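PDB 2Y3M: protein transport protein HOFQ from Aggregatibacter actinomycetemcomitans, which serves as a secretin in DNA uptake during competence, with extra-membranous domains that bind DNA and share a fold with type I KH domains. Local coordinates for the interface of chains A and B. Sequence-based numbering; all coordinates share one arbitrary frame. Chains: chain A/B, Protein transport protein HOFQ.

Contact 1: the interface of chains A and B. Residues chain A 8-10, 12, 72; chain B 45-47, 54, 58.
A:Ile10 pairs with B:Leu46 in an antiparallel beta ladder that joins two chains of the secretin HofQ. Strand 6-14 of chain A lies beside strand 42-48 of chain B, and helix 51-63 of chain B backs one face of the pair. The backbones of A:Ile10 and B:Leu46 bond twice. A:Ile10 N gives to B:Leu46 O at 2.9 Å. B:Leu46 N gives to A:Ile10 O at 2.8 Å, and this bond is almost straight (178° at the hydrogen).

The tight side is apolar. CG1 of A:Ile10 is anti to the backbone N (chi1 -166°), which places the CG2 methyl between the backbone N and the carbonyl carbon. There CG2 reaches B:Val58, B:Leu46 and B:Leu54. It meets the CG2 methyl of B:Val58 at 3.6 Å, and the two side chains cross at about a right angle. It also touches B:Leu46 CB at 3.8 Å, where the side chains run alongside and point the same way. B:Leu54 brings its CD1 methyl to the same CG2, while its CD2 packs against A:Phe8 CB at 3.7 Å. The CD1 methyls of A:Leu12 and B:Leu46 touch at 3.9 Å where the two side chains cross at a slant.

The opposite face is polar and looser, and is probably the more solvent-facing one. A:Ser9 points its hydroxyl OG to the side-chain amide of B:Gln45, with NE2 at 3.2 Å, a distance that suits a hydrogen bond. The same NE2 makes a weak bond to the carboxylate OE2 of B:Glu47 within chain B. B:Glu47 CG passes the A:Ser9 hydroxyl OG at 4.0 Å.

Contact 2: the interface of chains A and B. Residues chain A 35, 43-45; chain B 9-11.
B:Arg11 reaches across the chain boundary to A:Asp35 in a salt bridge. It does so from an antiparallel beta ladder, in which strand 6-14 of chain B runs beside strand 43-48 of chain A, and where B:Arg11 and A:Gln45 are paired residues. The guanidinium NH1 gives a hydrogen bond to the carboxylate OD2 of A:Asp35 at 2.8 Å, close to straight. OD2 lies at the edge of the guanidinium, in its plane. The carboxylate is turned differently: the two planes are 52° apart, and NH1 meets OD2 from above the carboxylate plane. NH2 adds a weak bond to the same oxygen, so one carboxylate oxygen takes both contacts.

NH2 also lies close to the side-chain amide oxygen OE1 of A:Gln45, at 2.7 Å. This is a close polar contact but not a hydrogen bond, because the N-H points away. The amide and guanidinium planes are turned 57° apart. The oxygen would still be expected to favour the positive charge nearby. At the start of strand 43-48, A:Ser43 presents its CB to B:Arg11 NH1 at 3.4 Å.

The shape of the arginine explains its reach. CG is anti to the backbone N, but the chain bends at chi3 (-72°), which swings the guanidinium over towards A:Asp35. On the way its CG passes the backbone oxygen of A:Leu44 at 4.0 Å. The ladder brings that oxygen to 3.4 Å from B:Arg11 CA.

Further out, A:Asp35 sits in the loop that follows strand 31-34. The A:Gln45 side chain, extended beyond CG, reaches out across the chain B strand, with OE1 towards B:Arg11 and NE2 towards B:Ser9. NE2 is 3.6 Å from the hydroxyl OG of B:Ser9, a loose approach.

Contact 1: the interface of chains A and B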
ATOM      1  N   PHE A   8      -1.154   7.261 -22.651  1.00 32.16           N
ATOM      2  CA  PHE A   8      -0.524   6.106 -22.027  1.00 32.36           C
ATOM      3  C   PHE A   8      -1.408   5.645 -20.875  1.00 36.28           C
ATOM      4  O   PHE A   8      -1.894   6.461 -20.081  1.00 38.82           O
ATOM      5  CB  PHE A   8       0.876   6.443 -21.523  1.00 31.69           C
ATOM      6  CG  PHE A   8       1.855   6.758 -22.623  1.00 30.81           C
ATOM      7  CD1 PHE A   8       2.600   5.744 -23.220  1.00 32.02           C
ATOM      8  CD2 PHE A   8       2.026   8.075 -23.070  1.00 29.41           C
ATOM      9  CE1 PHE A   8       3.507   6.027 -24.240  1.00 33.91           C
ATOM     10  CE2 PHE A   8       2.933   8.369 -24.090  1.00 30.88           C
ATOM     11  CZ  PHE A   8       3.677   7.346 -24.674  1.00 33.35           C
ATOM     12  N   SER A   9      -1.613   4.336 -20.792  1.00 39.59           N
ATOM     13  CA  SER A   9      -2.517   3.748 -19.816  1.00 38.74           C
ATOM     14  C   SER A   9      -1.845   2.631 -19.032  1.00 36.93           C
ATOM     15  O   SER A   9      -1.041   1.874 -19.576  1.00 39.39           O
ATOM     16  CB  SER A   9      -3.757   3.201 -20.521  1.00 43.58           C
ATOM     17  OG  SER A   9      -4.605   2.556 -19.594  1.00 46.72           O
ATOM     18  N   ILE A  10      -2.188   2.529 -17.752  1.00 35.17           N
ATOM     19  CA  ILE A  10      -1.699   1.446 -16.902  1.00 34.50           C
ATOM     20  C   ILE A  10      -2.798   1.005 -15.931  1.00 34.41           C
ATOM     21  O   ILE A  10      -3.512   1.835 -15.360  1.00 34.92           O
ATOM     22  CB  ILE A  10      -0.399   1.846 -16.145  1.00 35.04           C
ATOM     23  CG1 ILE A  10       0.293   0.616 -15.552  1.00 37.73           C
ATOM     24  CG2 ILE A  10      -0.688   2.897 -15.072  1.00 35.54           C
ATOM     25  CD1 ILE A  10       1.770   0.840 -15.239  1.00 44.74           C
ATOM     26  N   LEU A  12      -3.636  -0.859 -12.411  1.00 35.81           N
ATOM     27  CA  LEU A  12      -3.101  -1.319 -11.131  1.00 36.26           C
ATOM     28  C   LEU A  12      -4.147  -2.173 -10.434  1.00 39.22           C
ATOM     29  O   LEU A  12      -5.252  -1.710 -10.146  1.00 42.82           O
ATOM     30  CB  LEU A  12      -2.684  -0.143 -10.227  1.00 37.92           C
ATOM     31  CG  LEU A  12      -1.589   0.830 -10.684  1.00 38.32           C
ATOM     32  CD1 LEU A  12      -1.278   1.831  -9.580  1.00 44.69           C
ATOM     33  CD2 LEU A  12      -0.319   0.109 -11.116  1.00 38.71           C
ATOM     34  N   ILE A  72       2.048  -1.472 -20.063  1.00 51.99           N
ATOM     35  CA  ILE A  72       1.550  -0.146 -20.463  1.00 47.50           C
ATOM     36  C   ILE A  72       0.909  -0.139 -21.853  1.00 46.41           C
ATOM     37  O   ILE A  72       1.520  -0.540 -22.839  1.00 46.20           O
ATOM     38  CB  ILE A  72       2.656   0.940 -20.400  1.00 43.87           C
ATOM     39  CG1 ILE A  72       3.420   0.871 -19.072  1.00 45.69           C
ATOM     40  CG2 ILE A  72       2.052   2.336 -20.591  1.00 41.46           C
ATOM     41  CD1 ILE A  72       4.847   1.371 -19.155  1.00 44.22           C
TER
ATOM     42  N   GLN B  45      -7.390   2.083 -13.304  1.00 33.45           N
ATOM     43  CA  GLN B  45      -6.842   2.351 -14.621  1.00 34.89           C
ATOM     44  C   GLN B  45      -6.422   3.807 -14.677  1.00 32.97           C
ATOM     45  O   GLN B  45      -7.246   4.706 -14.500  1.00 32.01           O
ATOM     46  CB  GLN B  45      -7.826   2.003 -15.741  1.00 36.92           C
ATOM     47  CG  GLN B  45      -7.273   2.349 -17.117  1.00 41.34           C
ATOM     48  CD  GLN B  45      -7.801   1.467 -18.220  1.00 48.06           C
ATOM     49  OE1 GLN B  45      -8.263   0.349 -17.976  1.00 50.30           O
ATOM     50  NE2 GLN B  45      -7.726   1.962 -19.452  1.00 52.03           N
ATOM     51  N   LEU B  46      -5.132   4.024 -14.901  1.00 40.25           N
ATOM     52  CA  LEU B  46      -4.560   5.364 -14.940  1.00 38.93           C
ATOM     53  C   LEU B  46      -4.226   5.756 -16.367  1.00 37.25           C
ATOM     54  O   LEU B  46      -3.707   4.952 -17.136  1.00 35.57           O
ATOM     55  CB  LEU B  46      -3.312   5.441 -14.064  1.00 37.69           C
ATOM     56  CG  LEU B  46      -3.559   5.160 -12.585  1.00 40.12           C
ATOM     57  CD1 LEU B  46      -2.273   4.810 -11.914  1.00 41.29           C
ATOM     58  CD2 LEU B  46      -4.188   6.368 -11.927  1.00 44.17           C
ATOM     59  N   GLU B  47      -4.555   6.991 -16.723  1.00 38.21           N
ATOM     60  CA  GLU B  47      -4.307   7.484 -18.071  1.00 37.33           C
ATOM     61  C   GLU B  47      -3.633   8.840 -18.044  1.00 37.43           C
ATOM     62  O   GLU B  47      -4.072   9.740 -17.337  1.00 39.95           O
ATOM     63  CB  GLU B  47      -5.615   7.575 -18.856  1.00 39.64           C
ATOM     64  CG  GLU B  47      -6.209   6.234 -19.224  1.00 40.71           C
ATOM     65  CD  GLU B  47      -7.649   6.338 -19.672  1.00 45.67           C
ATOM     66  OE1 GLU B  47      -8.196   7.460 -19.713  1.00 48.53           O
ATOM     67  OE2 GLU B  47      -8.236   5.286 -19.984  1.00 48.31           O
ATOM     68  N   LEU B  54       2.535   9.713 -16.116  1.00 41.50           N
ATOM     69  CA  LEU B  54       1.866   8.473 -15.728  1.00 39.12           C
ATOM     70  C   LEU B  54       2.674   7.713 -14.659  1.00 40.24           C
ATOM     71  O   LEU B  54       2.108   7.292 -13.647  1.00 39.95           O
ATOM     72  CB  LEU B  54       1.596   7.579 -16.946  1.00 36.72           C
ATOM     73  CG  LEU B  54       0.846   6.252 -16.719  1.00 35.65           C
ATOM     74  CD1 LEU B  54      -0.612   6.483 -16.324  1.00 35.46           C
ATOM     75  CD2 LEU B  54       0.921   5.362 -17.949  1.00 34.01           C
ATOM     76  N   VAL B  58       1.736   6.677 -10.755  1.00 40.95           N
ATOM     77  CA  VAL B  58       1.855   5.303 -10.271  1.00 40.84           C
ATOM     78  C   VAL B  58       2.669   5.263  -8.982  1.00 43.49           C
ATOM     79  O   VAL B  58       2.221   4.698  -7.980  1.00 43.92           O
ATOM     80  CB  VAL B  58       2.459   4.368 -11.355  1.00 40.26           C
ATOM     81  CG1 VAL B  58       2.801   2.990 -10.783  1.00 41.55           C
ATOM     82  CG2 VAL B  58       1.489   4.223 -12.509  1.00 38.21           C
TER

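Contact 2: the interface of chains A and B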
ATOM      1  N   ASP A  35     -10.429  -9.878   9.410  1.00 68.00           N
ATOM      2  CA  ASP A  35     -11.881  -9.701   9.451  1.00 74.30           C
ATOM      3  C   ASP A  35     -12.409  -9.389   8.058  1.00 79.05           C
ATOM      4  O   ASP A  35     -11.934  -8.462   7.403  1.00 77.26           O
ATOM      5  CB  ASP A  35     -12.279  -8.578  10.418  1.00 72.78           C
ATOM      6  CG  ASP A  35     -12.099  -8.962  11.883  1.00 72.98           C
ATOM      7  OD1 ASP A  35     -11.520 -10.043  12.174  1.00 73.81           O
ATOM      8  OD2 ASP A  35     -12.546  -8.168  12.752  1.00 75.18           O
ATOM      9  N   SER A  43     -10.241  -5.633   7.825  1.00 63.53           N
ATOM     10  CA  SER A  43      -9.442  -5.285   8.998  1.00 58.12           C
ATOM     11  C   SER A  43      -8.449  -6.395   9.325  1.00 53.93           C
ATOM     12  O   SER A  43      -8.746  -7.578   9.143  1.00 55.02           O
ATOM     13  CB  SER A  43     -10.338  -5.042  10.210  1.00 58.59           C
ATOM     14  OG  SER A  43     -11.008  -3.804  10.099  1.00 62.62           O
ATOM     15  N   LEU A  44      -7.275  -6.001   9.809  1.00 50.18           N
ATOM     16  CA  LEU A  44      -6.267  -6.947  10.273  1.00 46.62           C
ATOM     17  C   LEU A  44      -6.033  -6.749  11.763  1.00 44.85           C
ATOM     18  O   LEU A  44      -5.833  -5.627  12.220  1.00 45.55           O
ATOM     19  CB  LEU A  44      -4.941  -6.761   9.527  1.00 45.71           C
ATOM     20  CG  LEU A  44      -4.878  -6.647   8.002  1.00 50.20           C
ATOM     21  CD1 LEU A  44      -3.430  -6.445   7.569  1.00 50.45           C
ATOM     22  CD2 LEU A  44      -5.489  -7.865   7.307  1.00 53.20           C
ATOM     23  N   GLN A  45      -6.058  -7.840  12.517  1.00 44.24           N
ATOM     24  CA  GLN A  45      -5.745  -7.782  13.933  1.00 44.48           C
ATOM     25  C   GLN A  45      -4.411  -8.469  14.171  1.00 41.53           C
ATOM     26  O   GLN A  45      -4.240  -9.628  13.813  1.00 41.08           O
ATOM     27  CB  GLN A  45      -6.855  -8.426  14.757  1.00 48.47           C
ATOM     28  CG  GLN A  45      -6.811  -8.049  16.223  1.00 52.75           C
ATOM     29  CD  GLN A  45      -8.013  -8.552  16.996  1.00 60.23           C
ATOM     30  OE1 GLN A  45      -9.144  -8.505  16.511  1.00 62.59           O
ATOM     31  NE2 GLN A  45      -7.771  -9.031  18.212  1.00 64.51           N
TER
ATOM     32  N   SER B   9      -1.977  -5.961  21.198  1.00 34.21           N
ATOM     33  CA  SER B   9      -2.889  -6.149  20.082  1.00 34.92           C
ATOM     34  C   SER B   9      -3.164  -4.822  19.404  1.00 34.00           C
ATOM     35  O   SER B   9      -3.392  -3.816  20.072  1.00 34.93           O
ATOM     36  CB  SER B   9      -4.200  -6.751  20.570  1.00 38.15           C
ATOM     37  OG  SER B   9      -4.907  -7.326  19.495  1.00 42.06           O
ATOM     38  N   ILE B  10      -3.135  -4.822  18.075  1.00 33.78           N
ATOM     39  CA  ILE B  10      -3.457  -3.625  17.309  1.00 33.63           C
ATOM     40  C   ILE B  10      -4.271  -3.965  16.055  1.00 34.68           C
ATOM     41  O   ILE B  10      -3.995  -4.942  15.352  1.00 35.28           O
ATOM     42  CB  ILE B  10      -2.186  -2.791  16.981  1.00 33.73           C
ATOM     43  CG1 ILE B  10      -2.563  -1.452  16.324  1.00 35.63           C
ATOM     44  CG2 ILE B  10      -1.202  -3.605  16.144  1.00 33.93           C
ATOM     45  CD1 ILE B  10      -1.399  -0.491  16.151  1.00 38.84           C
ATOM     46  N   ARG B  11      -5.298  -3.160  15.812  1.00 36.55           N
ATOM     47  CA  ARG B  11      -6.157  -3.329  14.654  1.00 39.19           C
ATOM     48  C   ARG B  11      -5.738  -2.364  13.547  1.00 37.66           C
ATOM     49  O   ARG B  11      -5.574  -1.167  13.781  1.00 37.95           O
ATOM     50  CB  ARG B  11      -7.620  -3.126  15.056  1.00 45.07           C
ATOM     51  CG  ARG B  11      -8.630  -3.347  13.938  1.00 51.43           C
ATOM     52  CD  ARG B  11     -10.042  -3.472  14.499  1.00 61.68           C
ATOM     53  NE  ARG B  11     -10.232  -4.744  15.197  1.00 66.53           N
ATOM     54  CZ  ARG B  11     -10.824  -5.811  14.665  1.00 73.97           C
ATOM     55  NH1 ARG B  11     -11.297  -5.769  13.424  1.00 78.31           N
ATOM     56  NH2 ARG B  11     -10.950  -6.923  15.375  1.00 78.54           N
TER

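The centres of the C-alpha atoms of contact 1 and contact 2 lie about 32 Å apart. They use the same two strands with the chains exchanged: strand 6-14 of A beside 42-48 of B in contact 1, and strand 6-14 of B beside 43-48 of A in contact 2. The register is the same, so they sample twin ladders related by the two-fold. By symmetry each ladder should carry both the apolar and the polar contacts. Such reciprocal strand pairing looks like an exchange of strands between chains, but the structure alone does not show whether this dimer forms in the cell.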